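Local coordinates for protein Cwp19 (Clostridioides difficile, PDB 5OQ3) that carries a TIM-barrel glycoside hydrolase domain, the part present here, and probably acts as a hydrolase on the bacterial cell wall, at residues A[47-50]-A[51-55]; A[101-104]-A[105-108]; A[222-225]-A[226-230]; A[273-276]-A[277-280]. All blocks are in the same frame, centred on the assembly; numbering follows the deposited sequence. Where two conformers were deposited one is given.

Contact 1: residues A[47-50]-A[51-55]; sequences EAKQ and KKEYT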
loop_
_atom_site.group_PDB
_atom_site.type_symbol
_atom_site.label_atom_id
_atom_site.label_comp_id
_atom_site.label_asym_id
_atom_site.label_seq_id
_atom_site.Cartn_x
_atom_site.Cartn_y
_atom_site.Cartn_z
ATOM N N GLU A 47 -21.450 10.747 10.369
ATOM C CA GLU A 47 -20.881 11.463 9.248
ATOM C C GLU A 47 -20.148 12.740 9.663
ATOM O O GLU A 47 -19.001 12.976 9.256
ATOM C CB GLU A 47 -21.977 11.778 8.236
ATOM C CG GLU A 47 -21.574 12.687 7.093
ATOM C CD GLU A 47 -22.698 12.943 6.116
ATOM O OE1 GLU A 47 -22.532 13.835 5.273
ATOM O OE2 GLU A 47 -23.729 12.242 6.163
ATOM N N ALA A 48 -20.805 13.564 10.463
ATOM C CA ALA A 48 -20.206 14.850 10.832
ATOM C C ALA A 48 -18.882 14.646 11.588
ATOM O O ALA A 48 -17.905 15.353 11.355
ATOM C CB ALA A 48 -21.158 15.691 11.670
ATOM N N LYS A 49 -18.859 13.674 12.501
ATOM C CA LYS A 49 -17.671 13.454 13.286
ATOM C C LYS A 49 -16.544 12.845 12.419
ATOM O O LYS A 49 -15.374 13.162 12.587
ATOM C CB LYS A 49 -17.962 12.529 14.435
ATOM C CG LYS A 49 -16.780 12.408 15.366
ATOM C CD LYS A 49 -17.187 12.238 16.820
ATOM C CE LYS A 49 -15.984 12.391 17.734
ATOM N NZ LYS A 49 -15.344 13.743 17.654
ATOM N N GLN A 50 -16.917 11.992 11.464
ATOM C CA GLN A 50 -15.930 11.409 10.575
ATOM C C GLN A 50 -15.290 12.512 9.730
ATOM O O GLN A 50 -14.090 12.545 9.563
ATOM C CB GLN A 50 -16.544 10.334 9.670
ATOM C CG GLN A 50 -16.985 9.092 10.448
ATOM C CD GLN A 50 -17.657 8.018 9.618
ATOM O OE1 GLN A 50 -18.241 8.288 8.560
ATOM N NE2 GLN A 50 -17.655 6.789 10.139
ATOM N N LYS A 51 -16.106 13.426 9.229
ATOM C CA LYS A 51 -15.596 14.552 8.446
ATOM C C LYS A 51 -14.636 15.395 9.297
ATOM O O LYS A 51 -13.542 15.774 8.818
ATOM C CB LYS A 51 -16.746 15.415 7.910
ATOM C CG LYS A 51 -17.526 14.794 6.748
ATOM C CD LYS A 51 -18.672 15.699 6.319
ATOM C CE LYS A 51 -19.373 15.128 5.117
ATOM N NZ LYS A 51 -20.551 15.930 4.775
ATOM N N LYS A 52 -15.039 15.735 10.524
ATOM C CA LYS A 52 -14.168 16.565 11.371
ATOM C C LYS A 52 -12.866 15.827 11.762
ATOM O O LYS A 52 -11.791 16.432 11.804
ATOM C CB LYS A 52 -14.939 17.034 12.605
ATOM C CG LYS A 52 -14.092 17.785 13.610
ATOM C CD LYS A 52 -13.639 19.166 13.153
ATOM C CE LYS A 52 -13.497 20.117 14.338
ATOM N NZ LYS A 52 -12.946 19.505 15.601
ATOM N N GLU A 53 -12.960 14.531 12.075
ATOM C CA GLU A 53 -11.769 13.739 12.354
ATOM C C GLU A 53 -10.754 13.790 11.181
ATOM O O GLU A 53 -9.567 13.952 11.388
ATOM C CB GLU A 53 -12.141 12.288 12.677
ATOM C CG GLU A 53 -12.684 12.102 14.067
ATOM C CD GLU A 53 -13.466 10.825 14.288
ATOM O OE1 GLU A 53 -13.626 10.007 13.360
ATOM O OE2 GLU A 53 -13.926 10.657 15.449
ATOM N N TYR A 54 -11.259 13.760 9.939
ATOM C CA TYR A 54 -10.398 13.824 8.770
ATOM C C TYR A 54 -9.757 15.192 8.581
ATOM O O TYR A 54 -8.533 15.277 8.368
ATOM C CB TYR A 54 -11.148 13.463 7.529
ATOM C CG TYR A 54 -10.296 13.438 6.284
ATOM C CD1 TYR A 54 -9.304 12.462 6.094
ATOM C CD2 TYR A 54 -10.457 14.393 5.310
ATOM C CE1 TYR A 54 -8.538 12.414 4.924
ATOM C CE2 TYR A 54 -9.729 14.371 4.157
ATOM C CZ TYR A 54 -8.757 13.377 3.964
ATOM O OH TYR A 54 -8.069 13.316 2.798
ATOM N N THR A 55 -10.556 16.253 8.678
ATOM C CA THR A 55 -9.958 17.576 8.477
ATOM C C THR A 55 -8.962 17.935 9.574
ATOM O O THR A 55 -7.952 18.564 9.324
ATOM C CB THR A 55 -10.998 18.696 8.247
ATOM O OG1 THR A 55 -11.917 18.699 9.326
ATOM C CG2 THR A 55 -11.731 18.478 6.942
#
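Amide bonds from Lys-51 N to Glu-47 O (2.9 Å), Lys-52 N to Ala-48 O, Glu-53 N to Lys-49 O and Tyr-54 N to Gln-50 O wind the first turns of helix 47-63, the alpha-helix linking strands 27-32 and 68-74 of the TIM barrel. On this frame Glu-47 and Lys-51, one turn apart, lie alongside each other and point the same way. Their ends form a salt bridge in which Lys-51 NZ meets the anti lone pair of Glu-47 OE1 at 2.9 Å. The lysine chain is extended beyond CG; its CG passes close to Glu-47 O, and Lys-51 CE reaches 3.8 Å from Glu-47 CG. The second pair is of another kind. Lys-49 slants across Glu-53, bent at its second and fourth torsions, and Lys-49 NZ stays 4.0 Å from Glu-53 OE2, beyond salt-bridge range. The oxygen lies nearer the lysine stem and finds its hydrogen bond with Thr-43 OG1. Gln-50, with CG set beside its backbone N (chi1 -68°), turns a buried amide toward the preceding loop, Leu-92 and Tyr-102. Its NE2 donates to the carbonyls of Thr-43 and Leu-92, and its OE1 pairs with Tyr-102 OH, so both ends of the amide are satisfied. The closest touch between the Lys-49 and Glu-53 side chains joins the lysine stem to the carboxylate, Lys-49 CG to Glu-53 OE2 at 3.3 Å.

Contact 2: residues A[101-104]-A[105-108]; sequences GYDP and LPFL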
loop_
_atom_site.group_PDB
_atom_site.type_symbol
_atom_site.label_atom_id
_atom_site.label_comp_id
_atom_site.label_asym_id
_atom_site.label_seq_id
_atom_site.Cartn_x
_atom_site.Cartn_y
_atom_site.Cartn_z
ATOM N N GLY A 101 -24.692 6.733 4.263
ATOM C CA GLY A 101 -25.538 7.919 4.129
ATOM C C GLY A 101 -24.846 9.079 3.437
ATOM O O GLY A 101 -25.473 10.094 3.177
ATOM N N TYR A 102 -23.570 8.899 3.078
ATOM C CA TYR A 102 -22.840 9.863 2.271
ATOM C C TYR A 102 -21.697 9.118 1.627
ATOM O O TYR A 102 -21.332 8.032 2.059
ATOM C CB TYR A 102 -22.296 10.996 3.151
ATOM C CG TYR A 102 -21.112 10.710 4.017
ATOM C CD1 TYR A 102 -21.196 9.816 5.065
ATOM C CD2 TYR A 102 -19.894 11.374 3.807
ATOM C CE1 TYR A 102 -20.088 9.544 5.869
ATOM C CE2 TYR A 102 -18.802 11.147 4.639
ATOM C CZ TYR A 102 -18.887 10.212 5.641
ATOM O OH TYR A 102 -17.767 9.964 6.427
ATOM N N ASP A 103 -21.110 9.708 0.599
ATOM C CA ASP A 103 -19.928 9.142 -0.051
ATOM C C ASP A 103 -18.730 9.882 0.536
ATOM O O ASP A 103 -18.567 11.066 0.288
ATOM C CB ASP A 103 -20.030 9.363 -1.548
ATOM C CG ASP A 103 -18.811 8.811 -2.316
ATOM O OD1 ASP A 103 -17.873 8.293 -1.700
ATOM O OD2 ASP A 103 -18.819 8.868 -3.556
ATOM N N PRO A 104 -17.873 9.205 1.321
ATOM C CA PRO A 104 -16.747 9.938 1.922
ATOM C C PRO A 104 -15.705 10.418 0.928
ATOM O O PRO A 104 -15.058 11.435 1.177
ATOM C CB PRO A 104 -16.096 8.933 2.876
ATOM C CG PRO A 104 -17.032 7.785 2.941
ATOM C CD PRO A 104 -17.923 7.818 1.758
ATOM N N LEU A 105 -15.538 9.723 -0.194
ATOM C CA LEU A 105 -14.363 9.992 -1.016
ATOM C C LEU A 105 -14.249 11.418 -1.603
ATOM O O LEU A 105 -13.159 11.997 -1.544
ATOM C CB LEU A 105 -14.160 8.902 -2.092
ATOM C CG LEU A 105 -12.898 8.984 -2.916
ATOM C CD1 LEU A 105 -11.658 9.001 -2.023
ATOM C CD2 LEU A 105 -12.793 7.841 -3.921
ATOM N N PRO A 106 -15.364 11.997 -2.121
ATOM C CA PRO A 106 -15.282 13.395 -2.594
ATOM C C PRO A 106 -14.766 14.329 -1.506
ATOM O O PRO A 106 -14.001 15.260 -1.798
ATOM C CB PRO A 106 -16.717 13.709 -3.010
ATOM C CG PRO A 106 -17.262 12.399 -3.410
ATOM C CD PRO A 106 -16.680 11.407 -2.463
ATOM N N PHE A 107 -15.251 14.143 -0.270
ATOM C CA PHE A 107 -14.804 14.949 0.847
ATOM C C PHE A 107 -13.325 14.748 1.165
ATOM O O PHE A 107 -12.553 15.719 1.319
ATOM C CB PHE A 107 -15.632 14.625 2.074
ATOM C CG PHE A 107 -15.364 15.510 3.243
ATOM C CD1 PHE A 107 -16.047 16.740 3.372
ATOM C CD2 PHE A 107 -14.482 15.136 4.241
ATOM C CE1 PHE A 107 -15.830 17.570 4.473
ATOM C CE2 PHE A 107 -14.267 15.963 5.351
ATOM C CZ PHE A 107 -14.928 17.181 5.458
ATOM N N LEU A 108 -12.919 13.489 1.128
ATOM C CA LEU A 108 -11.504 13.178 1.428
ATOM C C LEU A 108 -10.553 13.838 0.416
ATOM O O LEU A 108 -9.546 14.382 0.780
ATOM C CB LEU A 108 -11.254 11.696 1.499
ATOM C CG LEU A 108 -12.122 10.866 2.439
ATOM C CD1 LEU A 108 -11.794 9.371 2.354
ATOM C CD2 LEU A 108 -11.956 11.340 3.868
#
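Leu-108 N donates to Pro-104 O at 3.0 Å, the first i to i+4 bond of helix 104-114 in the TIM barrel, which has Asp-103 as its N-cap. The side chain of Leu-108 crowds the same carbonyl, its CG lying 3.2 Å from Pro-104 O, while Phe-107 CB approaches that oxygen to 3.4 Å. The cap, Asp-103, accepts from Leu-105 N through OD1 at 3.1 Å. The bond is moderately straight, with an N-H to acceptor angle of 153°, but the donor stands about 50° out of the carboxylate plane and so meets OD1 from above. The cap suits this sequence: Pro-104 and Pro-106 have no N-H to offer, which leaves Leu-105 as the amide donor among residues 104 to 106. With CG opposite its own backbone N across the first torsion (chi1 179°), Asp-103 brings its carboxylate back over the start of the helix, where it crosses the Pro-106 ring at about a right angle. A negative charge here would be expected to interact favourably with the helix dipole. OD2 has its own hydrogen bond to Tyr-182 OH. Farther along, Leu-105 and Leu-108 face strands 68-74 and 118-123 through Val-73, Val-71 and Phe-119, whereas Phe-107 rests on Lys-51 and Thr-55 of helix 47-63. The carboxylate comes closest to the proline ring at Pro-106 CD, which is 3.4 Å from Asp-103 CG.

Contact 3: residues A[222-225]-A[226-230]; sequences VNTL and LRDVK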
loop_
_atom_site.group_PDB
_atom_site.type_symbol
_atom_site.label_atom_id
_atom_site.label_comp_id
_atom_site.label_asym_id
_atom_site.label_seq_id
_atom_site.Cartn_x
_atom_site.Cartn_y
_atom_site.Cartn_z
ATOM N N VAL A 222 1.575 -11.341 -10.712
ATOM C CA VAL A 222 1.589 -10.050 -10.006
ATOM C C VAL A 222 2.076 -8.957 -10.963
ATOM O O VAL A 222 1.413 -7.891 -11.079
ATOM C CB VAL A 222 2.466 -10.116 -8.749
ATOM C CG1 VAL A 222 2.687 -8.717 -8.152
ATOM C CG2 VAL A 222 1.845 -11.057 -7.709
ATOM N N ASN A 223 3.160 -9.216 -11.689
ATOM C CA ASN A 223 3.655 -8.257 -12.663
ATOM C C ASN A 223 2.585 -7.840 -13.649
ATOM O O ASN A 223 2.447 -6.649 -13.946
ATOM C CB ASN A 223 4.808 -8.853 -13.459
ATOM C CG ASN A 223 6.036 -9.176 -12.643
ATOM O OD1 ASN A 223 6.148 -8.843 -11.459
ATOM N ND2 ASN A 223 6.975 -9.882 -13.303
ATOM N N THR A 224 1.806 -8.780 -14.156
ATOM C CA THR A 224 0.758 -8.543 -15.141
ATOM C C THR A 224 -0.316 -7.640 -14.597
ATOM O O THR A 224 -0.868 -6.802 -15.296
ATOM C CB THR A 224 0.111 -9.901 -15.559
ATOM O OG1 THR A 224 1.094 -10.728 -16.180
ATOM C CG2 THR A 224 -0.936 -9.728 -16.578
ATOM N N LEU A 225 -0.702 -7.865 -13.350
ATOM C CA LEU A 225 -1.690 -7.012 -12.702
ATOM C C LEU A 225 -1.190 -5.573 -12.651
ATOM O O LEU A 225 -1.884 -4.641 -13.058
ATOM C CB LEU A 225 -2.033 -7.489 -11.286
ATOM C CG LEU A 225 -2.987 -6.533 -10.572
ATOM C CD1 LEU A 225 -4.343 -6.420 -11.256
ATOM C CD2 LEU A 225 -3.124 -6.979 -9.131
ATOM N N LEU A 226 0.024 -5.383 -12.155
ATOM C CA LEU A 226 0.589 -4.039 -12.103
ATOM C C LEU A 226 0.636 -3.367 -13.452
ATOM O O LEU A 226 0.221 -2.205 -13.603
ATOM C CB LEU A 226 1.956 -4.018 -11.412
ATOM C CG LEU A 226 2.041 -4.588 -10.000
ATOM C CD1 LEU A 226 3.455 -4.425 -9.447
ATOM C CD2 LEU A 226 1.062 -4.105 -9.019
ATOM N N ARG A 227 1.149 -4.084 -14.440
ATOM C CA ARG A 227 1.181 -3.587 -15.811
ATOM C C ARG A 227 -0.178 -3.133 -16.276
ATOM O O ARG A 227 -0.328 -2.060 -16.872
ATOM C CB ARG A 227 1.725 -4.689 -16.722
ATOM C CG ARG A 227 1.846 -4.311 -18.173
ATOM C CD ARG A 227 2.018 -5.556 -19.043
ATOM N NE ARG A 227 0.757 -6.312 -19.067
ATOM C CZ ARG A 227 0.598 -7.507 -19.623
ATOM N NH1 ARG A 227 1.659 -8.146 -20.146
ATOM N NH2 ARG A 227 -0.613 -8.082 -19.665
ATOM N N ASP A 228 -1.173 -3.975 -16.070
ATOM C CA ASP A 228 -2.510 -3.718 -16.614
ATOM C C ASP A 228 -3.217 -2.588 -15.869
ATOM O O ASP A 228 -3.928 -1.807 -16.456
ATOM C CB ASP A 228 -3.364 -4.993 -16.542
ATOM C CG ASP A 228 -2.967 -6.062 -17.598
ATOM O OD1 ASP A 228 -2.073 -5.793 -18.448
ATOM O OD2 ASP A 228 -3.626 -7.122 -17.532
ATOM N N VAL A 229 -2.978 -2.437 -14.573
ATOM C CA VAL A 229 -3.511 -1.325 -13.795
ATOM C C VAL A 229 -2.863 -0.025 -14.288
ATOM O O VAL A 229 -3.566 0.961 -14.559
ATOM C CB VAL A 229 -3.253 -1.542 -12.274
ATOM C CG1 VAL A 229 -3.560 -0.251 -11.480
ATOM C CG2 VAL A 229 -4.142 -2.671 -11.755
ATOM N N LYS A 230 -1.551 -0.009 -14.450
ATOM C CA LYS A 230 -0.893 1.181 -14.962
ATOM C C LYS A 230 -1.456 1.588 -16.317
ATOM O O LYS A 230 -1.765 2.762 -16.550
ATOM C CB LYS A 230 0.636 1.028 -14.988
ATOM C CG LYS A 230 1.251 2.384 -15.203
ATOM C CD LYS A 230 2.609 2.434 -14.806
ATOM C CE LYS A 230 3.375 1.907 -15.890
ATOM N NZ LYS A 230 3.506 2.958 -16.922
#
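This is a turn-to-turn contact in the middle of helix 214-236, the long helix that precedes strand 241-244 in the TIM barrel, with an apolar side and a charged side. Leu-226 N, Arg-227 N, Asp-228 N and Val-229 N bond in turn to the carbonyls of Val-222, Asn-223, Thr-224 and Leu-225; the first, Leu-226 N to Val-222 O, is nearly straight, its N-H to acceptor angle being 173°. On the apolar side Leu-225 and Val-229 run alongside each other in the same direction, and a methyl pair carries the touch, Leu-225 CD1 to Val-229 CG2 at 3.8 Å. That valine methyl, set beside its own backbone N, also presses on the leucine carbonyl, Val-229 CG2 lying 3.3 Å from Leu-225 O. Across the axis, in one of two conformers of Thr-224, its side chain lies alongside both Arg-227 and Asp-228, and Thr-224 CG2 sits over one guanidinium face, 3.5 Å from Arg-227 NH2. Next to it Arg-227 grips Asp-228 side-on: NE reaches Asp-228 OD1 at 2.9 Å and Arg-227 NH2 reaches the same oxygen at 3.0 Å, both from one face of the carboxylate, and OD1 lies only 3° out of the guanidinium plane. The bend at chi3 (70°) folds the arginine back to make this possible. Asp-228 CG also passes 3.2 Å from Thr-224 O. Leu-226 and Val-229 pack on Phe-242 of strand 241-244, Leu-225 and Val-229 face Ile-171 and Val-172 of helix 165-181, and Val-222 and Leu-226 lie against Trp-278 of helix 275-280.

Contact 4: residues A[273-276]-A[277-280]; sequences ADTR and AWIK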
loop_
_atom_site.group_PDB
_atom_site.type_symbol
_atom_site.label_atom_id
_atom_site.label_comp_id
_atom_site.label_asym_id
_atom_site.label_seq_id
_atom_site.Cartn_x
_atom_site.Cartn_y
_atom_site.Cartn_z
ATOM N N ALA A 273 6.477 -10.945 -4.989
ATOM C CA ALA A 273 6.551 -9.548 -5.322
ATOM C C ALA A 273 7.964 -9.261 -5.799
ATOM O O ALA A 273 8.872 -9.065 -5.019
ATOM C CB ALA A 273 6.179 -8.703 -4.118
ATOM N N ASP A 274 8.137 -9.260 -7.090
ATOM C CA ASP A 274 9.422 -9.154 -7.771
ATOM C C ASP A 274 9.666 -7.681 -8.097
ATOM O O ASP A 274 9.556 -7.240 -9.243
ATOM C CB ASP A 274 9.475 -10.028 -9.003
ATOM C CG ASP A 274 10.864 -10.116 -9.603
ATOM O OD1 ASP A 274 11.791 -9.384 -9.153
ATOM O OD2 ASP A 274 11.008 -10.934 -10.543
ATOM N N THR A 275 10.000 -6.922 -7.073
ATOM C CA THR A 275 10.072 -5.454 -7.215
ATOM C C THR A 275 11.092 -5.070 -8.270
ATOM O O THR A 275 10.871 -4.112 -8.991
ATOM C CB THR A 275 10.443 -4.839 -5.878
ATOM O OG1 THR A 275 9.625 -5.445 -4.883
ATOM C CG2 THR A 275 10.258 -3.337 -5.919
ATOM N N ARG A 276 12.193 -5.804 -8.361
ATOM C CA ARG A 276 13.176 -5.485 -9.400
ATOM C C ARG A 276 12.568 -5.559 -10.776
ATOM O O ARG A 276 12.858 -4.709 -11.616
ATOM C CB ARG A 276 14.396 -6.390 -9.265
ATOM C CG ARG A 276 15.354 -6.197 -10.423
ATOM C CD ARG A 276 16.632 -7.009 -10.273
ATOM N NE ARG A 276 17.444 -6.464 -9.206
ATOM C CZ ARG A 276 18.553 -7.028 -8.748
ATOM N NH1 ARG A 276 18.991 -8.171 -9.265
ATOM N NH2 ARG A 276 19.256 -6.452 -7.796
ATOM N N ALA A 277 11.787 -6.593 -11.062
ATOM C CA ALA A 277 11.139 -6.686 -12.366
ATOM C C ALA A 277 10.224 -5.516 -12.598
ATOM O O ALA A 277 10.118 -5.008 -13.733
ATOM C CB ALA A 277 10.350 -8.023 -12.441
ATOM N N TRP A 278 9.478 -5.088 -11.600
ATOM C CA TRP A 278 8.565 -3.980 -11.758
ATOM C C TRP A 278 9.332 -2.744 -12.192
ATOM O O TRP A 278 8.877 -1.971 -13.036
ATOM C CB TRP A 278 7.825 -3.667 -10.468
ATOM C CG TRP A 278 7.139 -4.786 -9.797
ATOM C CD1 TRP A 278 6.772 -5.997 -10.307
ATOM C CD2 TRP A 278 6.688 -4.762 -8.447
ATOM N NE1 TRP A 278 6.186 -6.759 -9.348
ATOM C CE2 TRP A 278 6.092 -6.008 -8.193
ATOM C CE3 TRP A 278 6.728 -3.797 -7.414
ATOM C CZ2 TRP A 278 5.588 -6.337 -6.937
ATOM C CZ3 TRP A 278 6.223 -4.120 -6.200
ATOM C CH2 TRP A 278 5.624 -5.354 -5.961
ATOM N N ILE A 279 10.458 -2.512 -11.570
ATOM C CA ILE A 279 11.296 -1.360 -11.862
ATOM C C ILE A 279 11.895 -1.473 -13.246
ATOM O O ILE A 279 11.794 -0.533 -14.057
ATOM C CB ILE A 279 12.380 -1.180 -10.765
ATOM C CG1 ILE A 279 11.746 -0.823 -9.425
ATOM C CG2 ILE A 279 13.430 -0.146 -11.178
ATOM C CD1 ILE A 279 12.656 -0.987 -8.250
ATOM N N LYS A 280 12.465 -2.610 -13.569
ATOM C CA LYS A 280 13.164 -2.751 -14.830
ATOM C C LYS A 280 12.241 -2.695 -16.010
ATOM O O LYS A 280 12.620 -2.205 -17.059
ATOM C CB LYS A 280 14.036 -4.000 -14.789
ATOM C CG LYS A 280 15.106 -3.933 -13.663
ATOM C CD LYS A 280 16.351 -3.125 -13.983
ATOM C CE LYS A 280 16.258 -1.630 -13.774
ATOM N NZ LYS A 280 17.244 -0.956 -14.689
HETATM O O HOH W 1 5.924 -9.836 -8.805
#
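An aspartate N-cap opens helix 275-280 of the TIM barrel: Asp-274, the centre of an inverse gamma turn, closes the helix start while the indole of Trp-278 folds back beneath it. The capping bond is weak, Ala-277 N reaching Asp-274 OD1 at 3.4 Å, and the same carboxylate rests on the Ala-277 methyl. Asp-274 O does double duty. It accepts from Trp-278 N at 3.2 Å, the donor lying in the carbonyl plane, and it also sits over one face of the indole near the rim. Thr-275 CA covers the six-membered ring of Trp-278 on that face in a CH-pi contact, 3.9 Å from the centroid and 23° off the ring normal. Beyond it Ala-273 CB meets Trp-278 CZ2 at 3.7 Å. The first torsion of the tryptophan (chi1 -52°) sets CG beside its own N and lays the ring under the turn. One turn apart, the stems of Arg-276 and Lys-280 run side by side, while the arginine head bonds to Thr-258 OG1 and makes a salt bridge with Glu-312. A water accepts from both Asp-274 N at 2.9 Å and Trp-278 NE1 at 3.1 Å, joining the turn to the indole nitrogen; the same indole N-H also lies near Asn-223 OD1, a weak bond. Asp-274 OD1 accepts from Trp-250 NE1 as well as from the weakly bound Ala-277 N, and two N-H donors on one oxygen would be expected to stabilise its negative charge.

The four contacts follow one another along the chain in series, none nested in or crossing another, and each is a single unbroken stretch that closes no long loop. Contact 1 begins the helix after the first barrel strand and contact 2 begins helix 104-114, which leads to the third strand; their centres lie 10 Å apart and they touch, tying those two helices together on one flank. Contact 3, in the helix before the fifth strand, and contact 4, in the helix before the sixth, form a second touching pair with centres 11 Å apart. Contacts 1 and 4 stand on opposite sides of the chain's centre, about 38 Å apart centre to centre, and the two pairs lie on separate parts of the ring of helices round the barrel.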